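Long-range contact in stress response kinase A (Escherichia coli, PDB 1ZYL), which phosphorylates proteins, itself included, on serine and threonine residues with ATP and probably suppresses the effects of stress linked to reactive oxygen species: residues R51-A64 with L95-S108. Sequence-based numbering, arbitrary orientation.
Sequences RFVVKFYRPERWTA and LLNHQGFYFAVFPS
The rings of F56 and F103 form an offset stack, planes 6° apart and centroids separated by 4.8 Å. F103 CB lies over the centre of the F56 ring, a CH-pi contact of 3.8 Å to the centroid. With CG between the backbone N and the carbonyl carbon (chi1 64°), the F103 ring swings alongside that of F56, and F56 CZ comes over one of its faces. F101 CB meets the F56 ring at its edge, 3.7 Å from CD2, while V54 CG1 reaches the edge of the F103 ring. An alanine in place of F56 would remove the stacking surface and is likely to leave one face of F103 without its partner and F101 CB without its neighbour. On the other side of the sheet, Y57 lies with its ring edge against A104 CB, and its OH comes to the edge of the F106 ring, 3.6 Å from CZ. K55 CB packs on F106 CE1, and V53 CG2 on F106 CB.

Between the two layers the antiparallel strands are joined at V53–F106 and K55–A104, both hydrogen-bonded pairs. F106 N gives V53 O a nearly straight bond of 2.9 Å, and K55 N reaches A104 O at 2.9 Å. At the outer end S108 N makes a weak hydrogen bond of 3.3 Å to R51 O.

These two strands lie within the five-stranded antiparallel sheet of a kinase-like N-terminal lobe, strand 52-57 between 40-44 and 101-107. The nearest atoms of the side chains of K55 and D217, a probable magnesium ligand, are about 4 Å apart. Helix 13-22 packs on F56 and F103, and helix 64-79 on Y57 and A104.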
loop_
_atom_site.group_PDB
_atom_site.type_symbol
_atom_site.label_atom_id
_atom_site.label_comp_id
_atom_site.label_asym_id
_atom_site.label_seq_id
_atom_site.Cartn_x
_atom_site.Cartn_y
_atom_site.Cartn_z
ATOM N N ARG A 51 10.946 -6.423 -22.243
ATOM C CA ARG A 51 10.516 -5.316 -21.387
ATOM C C ARG A 51 10.961 -5.299 -19.920
ATOM O O ARG A 51 11.032 -6.333 -19.250
ATOM C CB ARG A 51 8.995 -5.179 -21.466
ATOM C CG ARG A 51 8.458 -5.128 -22.893
ATOM C CD ARG A 51 6.957 -4.894 -22.900
ATOM N NE ARG A 51 6.273 -5.781 -21.962
ATOM C CZ ARG A 51 4.972 -5.732 -21.690
ATOM N NH1 ARG A 51 4.200 -4.836 -22.289
ATOM N NH2 ARG A 51 4.446 -6.572 -20.807
ATOM N N PHE A 52 11.253 -4.086 -19.447
ATOM C CA PHE A 52 11.707 -3.798 -18.081
ATOM C C PHE A 52 11.064 -2.496 -17.605
ATOM O O PHE A 52 10.402 -1.797 -18.374
ATOM C CB PHE A 52 13.224 -3.598 -18.056
ATOM C CG PHE A 52 14.007 -4.858 -17.901
ATOM C CD1 PHE A 52 14.027 -5.530 -16.685
ATOM C CD2 PHE A 52 14.758 -5.359 -18.962
ATOM C CE1 PHE A 52 14.787 -6.687 -16.521
ATOM C CE2 PHE A 52 15.524 -6.515 -18.814
ATOM C CZ PHE A 52 15.540 -7.181 -17.590
ATOM N N VAL A 53 11.268 -2.167 -16.335
ATOM C CA VAL A 53 10.740 -0.925 -15.777
ATOM C C VAL A 53 11.714 -0.398 -14.736
ATOM O O VAL A 53 12.254 -1.159 -13.941
ATOM C CB VAL A 53 9.347 -1.110 -15.101
ATOM C CG1 VAL A 53 8.316 -1.546 -16.118
ATOM C CG2 VAL A 53 9.430 -2.124 -13.993
ATOM N N VAL A 54 11.971 0.903 -14.761
ATOM C CA VAL A 54 12.865 1.478 -13.773
ATOM C C VAL A 54 11.942 2.157 -12.789
ATOM O O VAL A 54 10.933 2.739 -13.188
ATOM C CB VAL A 54 13.798 2.562 -14.344
ATOM C CG1 VAL A 54 15.166 2.429 -13.694
ATOM C CG2 VAL A 54 13.870 2.477 -15.855
ATOM N N LYS A 55 12.282 2.080 -11.510
ATOM C CA LYS A 55 11.467 2.696 -10.493
ATOM C C LYS A 55 12.371 3.642 -9.739
ATOM O O LYS A 55 13.364 3.214 -9.150
ATOM C CB LYS A 55 10.916 1.632 -9.538
ATOM C CG LYS A 55 9.690 2.046 -8.705
ATOM C CD LYS A 55 9.308 0.936 -7.714
ATOM C CE LYS A 55 7.860 1.056 -7.195
ATOM N NZ LYS A 55 6.810 0.520 -8.136
ATOM N N PHE A 56 12.050 4.929 -9.783
ATOM C CA PHE A 56 12.835 5.900 -9.054
ATOM C C PHE A 56 12.090 6.218 -7.788
ATOM O O PHE A 56 11.063 6.879 -7.811
ATOM C CB PHE A 56 13.053 7.170 -9.863
ATOM C CG PHE A 56 14.192 7.074 -10.822
ATOM C CD1 PHE A 56 14.099 6.274 -11.954
ATOM C CD2 PHE A 56 15.367 7.770 -10.585
ATOM C CE1 PHE A 56 15.162 6.169 -12.839
ATOM C CE2 PHE A 56 16.434 7.671 -11.462
ATOM C CZ PHE A 56 16.332 6.869 -12.593
ATOM N N TYR A 57 12.609 5.714 -6.682
ATOM C CA TYR A 57 12.001 5.929 -5.389
ATOM C C TYR A 57 12.000 7.414 -5.080
ATOM O O TYR A 57 13.037 8.065 -5.140
ATOM C CB TYR A 57 12.782 5.138 -4.346
ATOM C CG TYR A 57 12.607 3.642 -4.511
ATOM C CD1 TYR A 57 11.445 3.011 -4.066
ATOM C CD2 TYR A 57 13.585 2.861 -5.138
ATOM C CE1 TYR A 57 11.256 1.644 -4.234
ATOM C CE2 TYR A 57 13.402 1.479 -5.314
ATOM C CZ TYR A 57 12.229 0.882 -4.858
ATOM O OH TYR A 57 12.004 -0.464 -5.036
ATOM N N ARG A 58 10.829 7.955 -4.763
ATOM C CA ARG A 58 10.731 9.375 -4.469
ATOM C C ARG A 58 11.551 9.744 -3.237
ATOM O O ARG A 58 11.380 9.179 -2.152
ATOM C CB ARG A 58 9.254 9.807 -4.307
ATOM C CG ARG A 58 8.684 9.897 -2.882
ATOM C CD ARG A 58 7.629 11.021 -2.772
ATOM N NE ARG A 58 6.504 10.845 -3.697
ATOM C CZ ARG A 58 5.892 11.848 -4.320
ATOM N NH1 ARG A 58 4.881 11.619 -5.144
ATOM N NH2 ARG A 58 6.304 13.086 -4.128
ATOM N N PRO A 59 12.481 10.690 -3.401
ATOM C CA PRO A 59 13.333 11.136 -2.301
ATOM C C PRO A 59 12.535 11.506 -1.061
ATOM O O PRO A 59 11.369 11.872 -1.150
ATOM C CB PRO A 59 14.078 12.325 -2.903
ATOM C CG PRO A 59 13.161 12.793 -4.006
ATOM C CD PRO A 59 12.711 11.503 -4.606
ATOM N N GLU A 60 13.176 11.379 0.094
ATOM C CA GLU A 60 12.574 11.692 1.383
ATOM C C GLU A 60 11.572 10.684 1.938
ATOM O O GLU A 60 11.221 10.743 3.113
ATOM C CB GLU A 60 11.934 13.074 1.326
ATOM C CG GLU A 60 12.912 14.132 0.868
ATOM C CD GLU A 60 14.339 13.791 1.266
ATOM O OE1 GLU A 60 14.603 13.617 2.479
ATOM O OE2 GLU A 60 15.193 13.691 0.359
ATOM N N ARG A 61 11.115 9.753 1.112
ATOM C CA ARG A 61 10.159 8.765 1.585
ATOM C C ARG A 61 10.856 7.646 2.346
ATOM O O ARG A 61 10.733 7.555 3.564
ATOM C CB ARG A 61 9.367 8.192 0.410
ATOM C CG ARG A 61 8.374 7.111 0.778
ATOM C CD ARG A 61 7.342 7.004 -0.308
ATOM N NE ARG A 61 6.776 5.667 -0.459
ATOM C CZ ARG A 61 5.935 5.095 0.396
ATOM N NH1 ARG A 61 5.549 5.736 1.489
ATOM N NH2 ARG A 61 5.459 3.887 0.139
ATOM N N TRP A 62 11.594 6.808 1.624
ATOM C CA TRP A 62 12.314 5.680 2.211
ATOM C C TRP A 62 13.829 5.896 2.209
ATOM O O TRP A 62 14.371 6.585 1.341
ATOM C CB TRP A 62 12.015 4.398 1.418
ATOM C CG TRP A 62 10.598 3.872 1.499
ATOM C CD1 TRP A 62 9.910 3.246 0.503
ATOM C CD2 TRP A 62 9.729 3.872 2.642
ATOM N NE1 TRP A 62 8.671 2.855 0.949
ATOM C CE2 TRP A 62 8.532 3.227 2.258
ATOM C CE3 TRP A 62 9.845 4.353 3.956
ATOM C CZ2 TRP A 62 7.453 3.053 3.138
ATOM C CZ3 TRP A 62 8.768 4.177 4.833
ATOM C CH2 TRP A 62 7.591 3.534 4.418
ATOM N N THR A 63 14.517 5.305 3.178
ATOM C CA THR A 63 15.968 5.417 3.219
ATOM C C THR A 63 16.485 4.192 2.499
ATOM O O THR A 63 15.725 3.270 2.219
ATOM C CB THR A 63 16.531 5.401 4.655
ATOM O OG1 THR A 63 16.070 4.232 5.341
ATOM C CG2 THR A 63 16.101 6.643 5.413
ATOM N N ALA A 64 17.774 4.181 2.192
ATOM C CA ALA A 64 18.368 3.044 1.511
ATOM C C ALA A 64 18.146 1.794 2.374
ATOM O O ALA A 64 17.668 0.757 1.896
ATOM C CB ALA A 64 19.859 3.295 1.283
ATOM N N LEU A 95 19.913 -1.856 -5.460
ATOM C CA LEU A 95 19.550 -0.461 -5.215
ATOM C C LEU A 95 20.479 0.560 -5.855
ATOM O O LEU A 95 21.314 1.158 -5.169
ATOM C CB LEU A 95 19.521 -0.183 -3.714
ATOM C CG LEU A 95 18.400 0.717 -3.211
ATOM C CD1 LEU A 95 18.888 1.446 -1.960
ATOM C CD2 LEU A 95 17.972 1.687 -4.295
ATOM N N LEU A 96 20.329 0.778 -7.156
ATOM C CA LEU A 96 21.169 1.755 -7.833
ATOM C C LEU A 96 20.797 3.159 -7.356
ATOM O O LEU A 96 19.742 3.366 -6.751
ATOM C CB LEU A 96 20.998 1.654 -9.354
ATOM C CG LEU A 96 21.071 0.269 -10.009
ATOM C CD1 LEU A 96 21.905 -0.689 -9.152
ATOM C CD2 LEU A 96 19.669 -0.272 -10.174
ATOM N N ASN A 97 21.672 4.120 -7.628
ATOM C CA ASN A 97 21.442 5.504 -7.229
ATOM C C ASN A 97 22.159 6.514 -8.129
ATOM O O ASN A 97 23.381 6.657 -8.080
ATOM C CB ASN A 97 21.888 5.712 -5.783
ATOM C CG ASN A 97 22.013 7.174 -5.423
ATOM O OD1 ASN A 97 21.021 7.897 -5.368
ATOM N ND2 ASN A 97 23.239 7.624 -5.191
ATOM N N HIS A 98 21.400 7.213 -8.960
ATOM C CA HIS A 98 22.002 8.212 -9.820
ATOM C C HIS A 98 21.587 9.588 -9.343
ATOM O O HIS A 98 20.416 9.827 -9.048
ATOM C CB HIS A 98 21.575 8.022 -11.270
ATOM C CG HIS A 98 22.233 8.978 -12.211
ATOM N ND1 HIS A 98 23.535 9.397 -12.049
ATOM C CD2 HIS A 98 21.789 9.563 -13.348
ATOM C CE1 HIS A 98 23.866 10.194 -13.048
ATOM N NE2 HIS A 98 22.826 10.310 -13.851
ATOM N N GLN A 99 22.555 10.493 -9.261
ATOM C CA GLN A 99 22.279 11.842 -8.804
ATOM C C GLN A 99 21.711 11.771 -7.383
ATOM O O GLN A 99 22.272 11.093 -6.513
ATOM C CB GLN A 99 21.287 12.513 -9.759
ATOM C CG GLN A 99 21.748 13.861 -10.304
ATOM C CD GLN A 99 23.174 13.836 -10.837
ATOM O OE1 GLN A 99 24.138 13.817 -10.069
ATOM N NE2 GLN A 99 23.313 13.832 -12.158
ATOM N N GLY A 100 20.599 12.460 -7.146
ATOM C CA GLY A 100 20.003 12.445 -5.822
ATOM C C GLY A 100 18.799 11.530 -5.726
ATOM O O GLY A 100 17.939 11.710 -4.867
ATOM N N PHE A 101 18.736 10.542 -6.611
ATOM C CA PHE A 101 17.619 9.611 -6.626
ATOM C C PHE A 101 18.093 8.167 -6.582
ATOM O O PHE A 101 19.073 7.814 -7.236
ATOM C CB PHE A 101 16.784 9.804 -7.897
ATOM C CG PHE A 101 16.133 11.155 -8.009
ATOM C CD1 PHE A 101 16.900 12.321 -8.018
ATOM C CD2 PHE A 101 14.748 11.263 -8.126
ATOM C CE1 PHE A 101 16.296 13.573 -8.141
ATOM C CE2 PHE A 101 14.132 12.510 -8.250
ATOM C CZ PHE A 101 14.910 13.667 -8.257
ATOM N N TYR A 102 17.396 7.343 -5.800
ATOM C CA TYR A 102 17.696 5.919 -5.701
ATOM C C TYR A 102 16.792 5.283 -6.739
ATOM O O TYR A 102 15.825 5.902 -7.168
ATOM C CB TYR A 102 17.299 5.374 -4.337
ATOM C CG TYR A 102 18.207 5.743 -3.201
ATOM C CD1 TYR A 102 19.434 5.104 -3.028
ATOM C CD2 TYR A 102 17.809 6.677 -2.250
ATOM C CE1 TYR A 102 20.238 5.377 -1.922
ATOM C CE2 TYR A 102 18.602 6.959 -1.143
ATOM C CZ TYR A 102 19.812 6.300 -0.980
ATOM O OH TYR A 102 20.555 6.524 0.156
ATOM N N PHE A 103 17.092 4.058 -7.149
ATOM C CA PHE A 103 16.237 3.388 -8.115
ATOM C C PHE A 103 16.594 1.926 -8.274
ATOM O O PHE A 103 17.684 1.501 -7.895
ATOM C CB PHE A 103 16.299 4.077 -9.478
ATOM C CG PHE A 103 17.653 4.036 -10.134
ATOM C CD1 PHE A 103 18.734 4.719 -9.590
ATOM C CD2 PHE A 103 17.834 3.366 -11.338
ATOM C CE1 PHE A 103 19.972 4.738 -10.242
ATOM C CE2 PHE A 103 19.071 3.381 -11.994
ATOM C CZ PHE A 103 20.135 4.067 -11.447
ATOM N N ALA A 104 15.657 1.164 -8.831
ATOM C CA ALA A 104 15.840 -0.258 -9.062
ATOM C C ALA A 104 15.184 -0.607 -10.389
ATOM O O ALA A 104 14.388 0.166 -10.916
ATOM C CB ALA A 104 15.209 -1.056 -7.934
ATOM N N VAL A 105 15.519 -1.769 -10.932
ATOM C CA VAL A 105 14.961 -2.202 -12.205
ATOM C C VAL A 105 14.233 -3.522 -12.010
ATOM O O VAL A 105 14.784 -4.455 -11.435
ATOM C CB VAL A 105 16.076 -2.381 -13.268
ATOM C CG1 VAL A 105 15.462 -2.646 -14.619
ATOM C CG2 VAL A 105 16.951 -1.131 -13.326
ATOM N N PHE A 106 12.994 -3.605 -12.478
ATOM C CA PHE A 106 12.234 -4.837 -12.319
ATOM C C PHE A 106 11.791 -5.423 -13.647
ATOM O O PHE A 106 11.448 -4.693 -14.579
ATOM C CB PHE A 106 10.983 -4.615 -11.463
ATOM C CG PHE A 106 11.258 -4.063 -10.100
ATOM C CD1 PHE A 106 11.591 -2.727 -9.931
ATOM C CD2 PHE A 106 11.171 -4.880 -8.979
ATOM C CE1 PHE A 106 11.831 -2.213 -8.663
ATOM C CE2 PHE A 106 11.409 -4.376 -7.706
ATOM C CZ PHE A 106 11.741 -3.038 -7.546
ATOM N N PRO A 107 11.783 -6.762 -13.744
ATOM C CA PRO A 107 11.376 -7.487 -14.949
ATOM C C PRO A 107 9.912 -7.205 -15.249
ATOM O O PRO A 107 9.035 -7.693 -14.541
ATOM C CB PRO A 107 11.589 -8.947 -14.561
ATOM C CG PRO A 107 12.680 -8.882 -13.538
ATOM C CD PRO A 107 12.288 -7.693 -12.717
ATOM N N SER A 108 9.639 -6.416 -16.283
ATOM C CA SER A 108 8.253 -6.117 -16.626
ATOM C C SER A 108 7.482 -7.431 -16.630
ATOM O O SER A 108 7.735 -8.320 -17.445
ATOM C CB SER A 108 8.159 -5.445 -17.994
ATOM O OG SER A 108 6.812 -5.152 -18.314
#